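Local coordinates for protein fucose-specific lectin (Aleuria aurantia, PDB 6GKE) that binds L-fucose, with strongest preference for the alpha-1,6-linked core fucose of glycoproteins, through five sites set between the blades of a six-bladed beta-propeller, at residues A[9-15]-A[265-271]; A[2-8]-A[281-287]. The protein carries 1 engineered substitution. One frame throughout, in Å; residues are numbered along the deposited sequence.

Contact 1 (A[9-15]-A[265-271]); sequences KIAAISW and FIAANSS. With GOL (glycerol), chain J.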
loop_
_atom_site.group_PDB
_atom_site.type_symbol
_atom_site.label_atom_id
_atom_site.label_comp_id
_atom_site.label_asym_id
_atom_site.label_seq_id
_atom_site.Cartn_x
_atom_site.Cartn_y
_atom_site.Cartn_z
ATOM N N LYS A 9 -7.230 4.352 -6.959
ATOM C CA LYS A 9 -7.364 5.384 -7.960
ATOM C C LYS A 9 -7.813 6.679 -7.272
ATOM O O LYS A 9 -8.193 6.694 -6.102
ATOM C CB LYS A 9 -8.289 4.934 -9.094
ATOM C CG LYS A 9 -7.659 3.904 -10.023
ATOM C CD LYS A 9 -7.521 2.506 -9.449
ATOM C CE LYS A 9 -7.242 1.494 -10.541
ATOM N NZ LYS A 9 -7.073 0.119 -10.007
ATOM N N ILE A 10 -7.720 7.773 -8.024
ATOM C CA ILE A 10 -8.023 9.106 -7.532
ATOM C C ILE A 10 -8.896 9.794 -8.579
ATOM O O ILE A 10 -8.712 9.593 -9.771
ATOM C CB ILE A 10 -6.740 9.923 -7.268
ATOM C CG1 ILE A 10 -5.733 9.154 -6.412
ATOM C CG2 ILE A 10 -7.071 11.272 -6.651
ATOM C CD1 ILE A 10 -4.368 9.801 -6.344
ATOM N N ALA A 11 -9.834 10.632 -8.138
ATOM C CA ALA A 11 -10.580 11.511 -9.045
ATOM C C ALA A 11 -10.683 12.886 -8.395
ATOM O O ALA A 11 -10.742 12.985 -7.181
ATOM C CB ALA A 11 -11.947 10.951 -9.358
ATOM N N ALA A 12 -10.708 13.936 -9.214
ATOM C CA ALA A 12 -10.690 15.288 -8.680
ATOM C C ALA A 12 -11.500 16.233 -9.565
ATOM O O ALA A 12 -11.527 16.091 -10.784
ATOM C CB ALA A 12 -9.271 15.775 -8.555
ATOM N N ILE A 13 -12.100 17.232 -8.912
ATOM C CA ILE A 13 -12.902 18.268 -9.561
ATOM C C ILE A 13 -12.578 19.617 -8.908
ATOM O O ILE A 13 -12.068 19.686 -7.789
ATOM C CB ILE A 13 -14.412 17.963 -9.475
ATOM C CG1 ILE A 13 -14.862 17.804 -8.019
ATOM C CG2 ILE A 13 -14.775 16.761 -10.336
ATOM C CD1 ILE A 13 -16.352 17.663 -7.813
ATOM N N SER A 14 -12.925 20.685 -9.623
ATOM C CA SER A 14 -12.681 22.042 -9.169
ATOM C C SER A 14 -13.707 22.962 -9.827
ATOM O O SER A 14 -14.082 22.730 -10.981
ATOM C CB SER A 14 -11.265 22.463 -9.520
ATOM O OG SER A 14 -10.931 23.753 -9.031
ATOM N N TRP A 15 -14.123 24.007 -9.111
ATOM C CA TRP A 15 -14.965 25.029 -9.705
ATOM C C TRP A 15 -14.674 26.382 -9.062
ATOM O O TRP A 15 -14.285 26.475 -7.905
ATOM C CB TRP A 15 -16.458 24.673 -9.640
ATOM C CG TRP A 15 -17.058 24.568 -8.272
ATOM C CD1 TRP A 15 -17.758 25.526 -7.599
ATOM C CD2 TRP A 15 -17.074 23.403 -7.429
ATOM N NE1 TRP A 15 -18.188 25.045 -6.394
ATOM C CE2 TRP A 15 -17.787 23.746 -6.259
ATOM C CE3 TRP A 15 -16.541 22.111 -7.531
ATOM C CZ2 TRP A 15 -17.979 22.848 -5.209
ATOM C CZ3 TRP A 15 -16.730 21.224 -6.493
ATOM C CH2 TRP A 15 -17.445 21.588 -5.350
ATOM N N PHE A 265 -1.447 6.113 -8.968
ATOM C CA PHE A 265 -2.229 6.822 -9.982
ATOM C C PHE A 265 -2.192 8.333 -9.751
ATOM O O PHE A 265 -1.846 8.803 -8.668
ATOM C CB PHE A 265 -3.666 6.291 -9.963
ATOM C CG PHE A 265 -3.717 4.824 -10.296
ATOM C CD1 PHE A 265 -3.593 4.398 -11.610
ATOM C CD2 PHE A 265 -3.785 3.865 -9.300
ATOM C CE1 PHE A 265 -3.566 3.047 -11.923
ATOM C CE2 PHE A 265 -3.759 2.514 -9.617
ATOM C CZ PHE A 265 -3.642 2.109 -10.926
ATOM N N ILE A 266 -2.605 9.078 -10.783
ATOM C CA ILE A 266 -2.767 10.521 -10.680
ATOM C C ILE A 266 -4.207 10.903 -11.031
ATOM O O ILE A 266 -4.976 10.123 -11.590
ATOM C CB ILE A 266 -1.766 11.298 -11.564
ATOM C CG1 ILE A 266 -1.994 11.073 -13.063
ATOM C CG2 ILE A 266 -0.346 10.982 -11.139
ATOM C CD1 ILE A 266 -1.202 12.006 -13.959
ATOM N N ALA A 267 -4.555 12.149 -10.711
ATOM C CA ALA A 267 -5.775 12.783 -11.185
ATOM C C ALA A 267 -5.507 14.280 -11.289
ATOM O O ALA A 267 -4.665 14.799 -10.563
ATOM C CB ALA A 267 -6.932 12.513 -10.249
ATOM N N ALA A 268 -6.224 14.965 -12.178
ATOM C CA ALA A 268 -6.051 16.400 -12.325
ATOM C C ALA A 268 -7.406 17.095 -12.248
ATOM O O ALA A 268 -8.425 16.549 -12.665
ATOM C CB ALA A 268 -5.355 16.732 -13.625
ATOM N N ASN A 269 -7.385 18.331 -11.750
ATOM C CA ASN A 269 -8.523 19.215 -11.876
ATOM C C ASN A 269 -8.037 20.577 -12.373
ATOM O O ASN A 269 -6.840 20.863 -12.406
ATOM C CB ASN A 269 -9.342 19.302 -10.581
ATOM C CG ASN A 269 -8.634 20.010 -9.443
ATOM O OD1 ASN A 269 -7.758 20.841 -9.671
ATOM N ND2 ASN A 269 -9.029 19.729 -8.212
ATOM N N SER A 270 -9.002 21.397 -12.780
ATOM C CA SER A 270 -8.726 22.753 -13.183
ATOM C C SER A 270 -10.021 23.558 -13.119
ATOM O O SER A 270 -11.111 23.030 -13.298
ATOM C CB SER A 270 -8.078 22.840 -14.559
ATOM O OG SER A 270 -8.964 22.442 -15.598
ATOM N N SER A 271 -9.861 24.863 -12.915
ATOM C CA SER A 271 -10.945 25.810 -13.044
ATOM C C SER A 271 -10.339 27.212 -13.127
ATOM O O SER A 271 -9.138 27.399 -12.921
ATOM C CB SER A 271 -11.973 25.686 -11.927
ATOM O OG SER A 271 -11.396 25.842 -10.640
HETATM C C1 GOL J . -11.791 13.593 -13.102
HETATM O O1 GOL J . -12.044 12.179 -13.226
HETATM C C2 GOL J . -10.337 13.782 -12.683
HETATM O O2 GOL J . -10.068 12.755 -11.756
HETATM C C3 GOL J . -9.496 13.556 -13.947
HETATM O O3 GOL J . -8.097 13.378 -13.692
HETATM O O HOH W 1 -6.688 8.050 -10.878
HETATM O O HOH W 2 -13.641 22.940 -14.254
#
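Ser14 and Ser271 meet hydroxyl to hydroxyl, their OG atoms 2.7 Å apart in a hydrogen bond whose direction is not fixed. Ser14 OG also bonds to Arg21 NE, and serine's short hydroxyl suits a place where both side chains point across so narrow a gap. Two residues earlier, Asn269 lies against the backbone of Ile13 and Ser14. Its chi1 of 69° sets CG between its own N and carbonyl carbon, which carries the amide across to Ser14 CB. From there Asn269 ND2 gives Ile13 O only a weak, bent bond of 3.1 Å; its stronger acceptor is Gln23 OE1, so the buried amide of strand 267-271 reaches both 10-15 and 22-28. Strands 10-15 and 267-271 run nearly parallel, 6° apart, yet each pairs by backbone bonds with the second strand of its own blade, 22-28 or 275-282. They are the innermost strands of the first and sixth blades of the propeller, side by side at the central channel where the ring closes. Several backbone groups facing the gap are met by small molecules instead. A glycerol, probably from crystallisation, accepts from Ala12 N at O2 (2.9 Å) and from Ala268 N at O3 (2.9 Å). A water accepts from Ile10 N and probably donates to Ile266 O (2.8 Å), while another donates to Ser270 O and, weakly, to Ser14 O. The small methyl of Ala267 fits between closely spaced strands: its CB packs on Ile10 CG2 at 3.8 Å. At the N-terminal end of both segments the bent Lys9 chain lies over one face of the Phe265 ring, Lys9 CG 4.0 Å from the centroid in a CH-pi contact, and its NZ goes on to bond Phe60 O.

Contact 2 (A[2-8]-A[281-287]); sequences TEFLYTS and QASGVSL. With EDO (1,2-ethanediol), chain I; EDO (1,2-ethanediol), chain B.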
loop_
_atom_site.group_PDB
_atom_site.type_symbol
_atom_site.label_atom_id
_atom_site.label_comp_id
_atom_site.label_asym_id
_atom_site.label_seq_id
_atom_site.Cartn_x
_atom_site.Cartn_y
_atom_site.Cartn_z
ATOM N N THR A 2 -2.230 6.048 7.360
ATOM C CA THR A 2 -3.511 6.650 7.030
ATOM C C THR A 2 -4.474 5.556 6.572
ATOM O O THR A 2 -4.113 4.379 6.512
ATOM C CB THR A 2 -3.382 7.728 5.945
ATOM O OG1 THR A 2 -3.274 7.057 4.688
ATOM C CG2 THR A 2 -2.213 8.663 6.166
ATOM N N GLU A 3 -5.686 5.985 6.210
ATOM C CA GLU A 3 -6.696 5.053 5.724
ATOM C C GLU A 3 -6.793 5.085 4.192
ATOM O O GLU A 3 -7.694 4.488 3.627
ATOM C CB GLU A 3 -8.010 5.341 6.444
ATOM C CG GLU A 3 -7.875 5.142 7.942
ATOM C CD GLU A 3 -9.099 5.509 8.755
ATOM O OE1 GLU A 3 -9.752 6.524 8.428
ATOM O OE2 GLU A 3 -9.396 4.769 9.714
ATOM N N PHE A 4 -5.831 5.737 3.527
ATOM C CA PHE A 4 -5.769 5.782 2.060
ATOM C C PHE A 4 -5.288 4.425 1.539
ATOM O O PHE A 4 -4.176 4.007 1.843
ATOM C CB PHE A 4 -4.807 6.900 1.660
ATOM C CG PHE A 4 -4.742 7.336 0.214
ATOM C CD1 PHE A 4 -5.636 6.916 -0.766
ATOM C CD2 PHE A 4 -3.767 8.254 -0.144
ATOM C CE1 PHE A 4 -5.534 7.396 -2.065
ATOM C CE2 PHE A 4 -3.663 8.722 -1.444
ATOM C CZ PHE A 4 -4.555 8.305 -2.400
ATOM N N LEU A 5 -6.115 3.751 0.736
ATOM C CA LEU A 5 -5.735 2.466 0.177
ATOM C C LEU A 5 -4.558 2.655 -0.785
ATOM O O LEU A 5 -4.620 3.451 -1.723
ATOM C CB LEU A 5 -6.948 1.874 -0.541
ATOM C CG LEU A 5 -6.732 0.542 -1.255
ATOM C CD1 LEU A 5 -6.525 -0.586 -0.256
ATOM C CD2 LEU A 5 -7.920 0.263 -2.168
ATOM N N TYR A 6 -3.497 1.874 -0.585
ATOM C CA TYR A 6 -2.335 1.942 -1.466
ATOM C C TYR A 6 -2.733 1.407 -2.843
ATOM O O TYR A 6 -3.268 0.306 -2.939
ATOM C CB TYR A 6 -1.159 1.152 -0.893
ATOM C CG TYR A 6 0.014 1.012 -1.826
ATOM C CD1 TYR A 6 0.641 2.122 -2.366
ATOM C CD2 TYR A 6 0.493 -0.239 -2.171
ATOM C CE1 TYR A 6 1.725 1.995 -3.217
ATOM C CE2 TYR A 6 1.585 -0.384 -3.009
ATOM C CZ TYR A 6 2.195 0.736 -3.542
ATOM O OH TYR A 6 3.272 0.570 -4.366
ATOM N N THR A 7 -2.444 2.204 -3.873
ATOM C CA THR A 7 -2.820 1.980 -5.292
ATOM C C THR A 7 -4.319 2.201 -5.519
ATOM O O THR A 7 -4.845 1.844 -6.574
ATOM C CB THR A 7 -2.311 0.660 -5.906
ATOM O OG1 THR A 7 -3.047 -0.479 -5.459
ATOM C CG2 THR A 7 -0.835 0.452 -5.661
ATOM N N SER A 8 -4.988 2.894 -4.591
ATOM C CA SER A 8 -6.285 3.489 -4.890
ATOM C C SER A 8 -6.176 4.355 -6.145
ATOM O O SER A 8 -5.208 5.093 -6.316
ATOM C CB SER A 8 -6.734 4.354 -3.741
ATOM O OG SER A 8 -7.953 5.028 -4.015
ATOM N N GLN A 281 -0.043 9.812 -5.104
ATOM C CA GLN A 281 0.009 9.051 -3.861
ATOM C C GLN A 281 1.469 8.770 -3.504
ATOM O O GLN A 281 2.228 8.247 -4.319
ATOM C CB GLN A 281 -0.795 7.757 -3.988
ATOM C CG GLN A 281 -0.810 6.927 -2.710
ATOM C CD GLN A 281 -1.689 5.707 -2.846
ATOM O OE1 GLN A 281 -1.456 4.848 -3.693
ATOM N NE2 GLN A 281 -2.730 5.626 -2.027
ATOM N N ALA A 282 1.823 9.088 -2.254
ATOM C CA ALA A 282 3.192 9.020 -1.768
ATOM C C ALA A 282 3.243 8.241 -0.451
ATOM O O ALA A 282 2.220 7.840 0.098
ATOM C CB ALA A 282 3.731 10.416 -1.579
ATOM N N SER A 283 4.460 8.047 0.059
ATOM C CA SER A 283 4.651 7.418 1.357
ATOM C C SER A 283 3.813 8.153 2.408
ATOM O O SER A 283 3.626 9.366 2.344
ATOM C CB SER A 283 6.101 7.390 1.747
ATOM O OG SER A 283 6.588 8.706 1.948
ATOM N N GLY A 284 3.295 7.391 3.374
ATOM C CA GLY A 284 2.436 7.971 4.398
ATOM C C GLY A 284 1.430 6.975 4.963
ATOM O O GLY A 284 1.439 6.726 6.164
ATOM N N VAL A 285 0.550 6.390 4.141
ATOM C CA VAL A 285 0.341 6.635 2.719
ATOM C C VAL A 285 -0.424 7.952 2.545
ATOM O O VAL A 285 -1.504 8.116 3.106
ATOM C CB VAL A 285 -0.435 5.450 2.101
ATOM C CG1 VAL A 285 -0.903 5.734 0.684
ATOM C CG2 VAL A 285 0.373 4.162 2.144
ATOM N N SER A 286 0.127 8.870 1.747
ATOM C CA SER A 286 -0.384 10.233 1.702
ATOM C C SER A 286 -0.924 10.588 0.315
ATOM O O SER A 286 -0.475 10.069 -0.712
ATOM C CB SER A 286 0.665 11.223 2.144
ATOM O OG SER A 286 1.812 11.173 1.310
ATOM N N LEU A 287 -1.903 11.499 0.329
ATOM C CA LEU A 287 -2.459 12.118 -0.862
ATOM C C LEU A 287 -1.841 13.509 -0.988
ATOM O O LEU A 287 -2.049 14.375 -0.136
ATOM C CB LEU A 287 -3.983 12.166 -0.723
ATOM C CG LEU A 287 -4.763 12.799 -1.874
ATOM C CD1 LEU A 287 -4.400 12.192 -3.219
ATOM C CD2 LEU A 287 -6.254 12.656 -1.619
HETATM C C1 EDO I . -1.720 0.656 3.164
HETATM O O1 EDO I . -0.510 1.392 3.319
HETATM C C2 EDO I . -2.786 1.108 2.166
HETATM O O2 EDO I . -3.434 -0.026 1.494
HETATM C C1 EDO B . -2.986 -1.923 -0.884
HETATM O O1 EDO B . -2.156 -2.110 -2.027
HETATM C C2 EDO B . -2.626 -2.565 0.456
HETATM O O2 EDO B . -2.938 -1.689 1.593
HETATM O O HOH W 3 -0.798 4.289 5.511
HETATM O O HOH W 4 -2.492 5.386 -6.307
#
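With CG anti to the backbone N (chi1 -179°) and the chain extended beyond it, Gln281 delivers its amide to the 2-8 loop; Phe4, whose CG is likewise anti to its backbone N (chi1 -169°), comes from the opposite direction and lays a ring face against that amide. Gln281 NE2 sits over the centre of the Phe4 ring, 3.0 Å from its plane, the amide and ring planes 56° apart. The amide spans the type II turn from Leu5 to Ser8: Gln281 NE2 donates to Leu5 O at 2.9 Å, and Gln281 OE1 accepts from Thr7 N at 2.8 Å on a lone pair. Ser8 N, the turn's own donor, reaches Leu5 O from the opposite face of the carbonyl plane. Glutamine suits this place because it offers a donor and an acceptor together, at the end of a chain long enough to pass the ring. Around Phe4, Leu287 CB touches CE2 at 3.5 Å and Val285 CG1 meets CD2 at 3.9 Å, joining the chain's N-terminal loop to a hairpin of the last blade. Thr2 OG1 donates to Val285 O (2.6 Å) and accepts from Phe4 N in an ST turn. Beyond this, Tyr6 stacks on Tyr6 of the second subunit, at the dimer interface. Because both ends of an uncharged amide are used, Thr7 N and Leu5 O of the turn have partners without a charge being buried, which probably helps to fix its shape.

Overall arrangement
Contacts 1 and 2 both join the two ends of one chain: 2-8 runs straight into 9-15, and 265-271 precedes 281-287 in one sheet, so the first and last blades are joined twice, at centres 16 Å apart. The centre of contact 1 lies about 5 Å from the centre of the chain, that of contact 2 about 17 Å. They meet directly where the Phe265 ring packs on the loop, Phe265 CE2 3.3 Å from Thr7 O, and where Ile10 CD1 lies 3.9 Å from Leu287 CD1. Contact 1 approaches the sugar, with the Trp15 side chain about 4 Å from a bound fucose and from the side chain of Arg24; in contact 2, the Leu287 side chain is about 14 Å from a bound fucose.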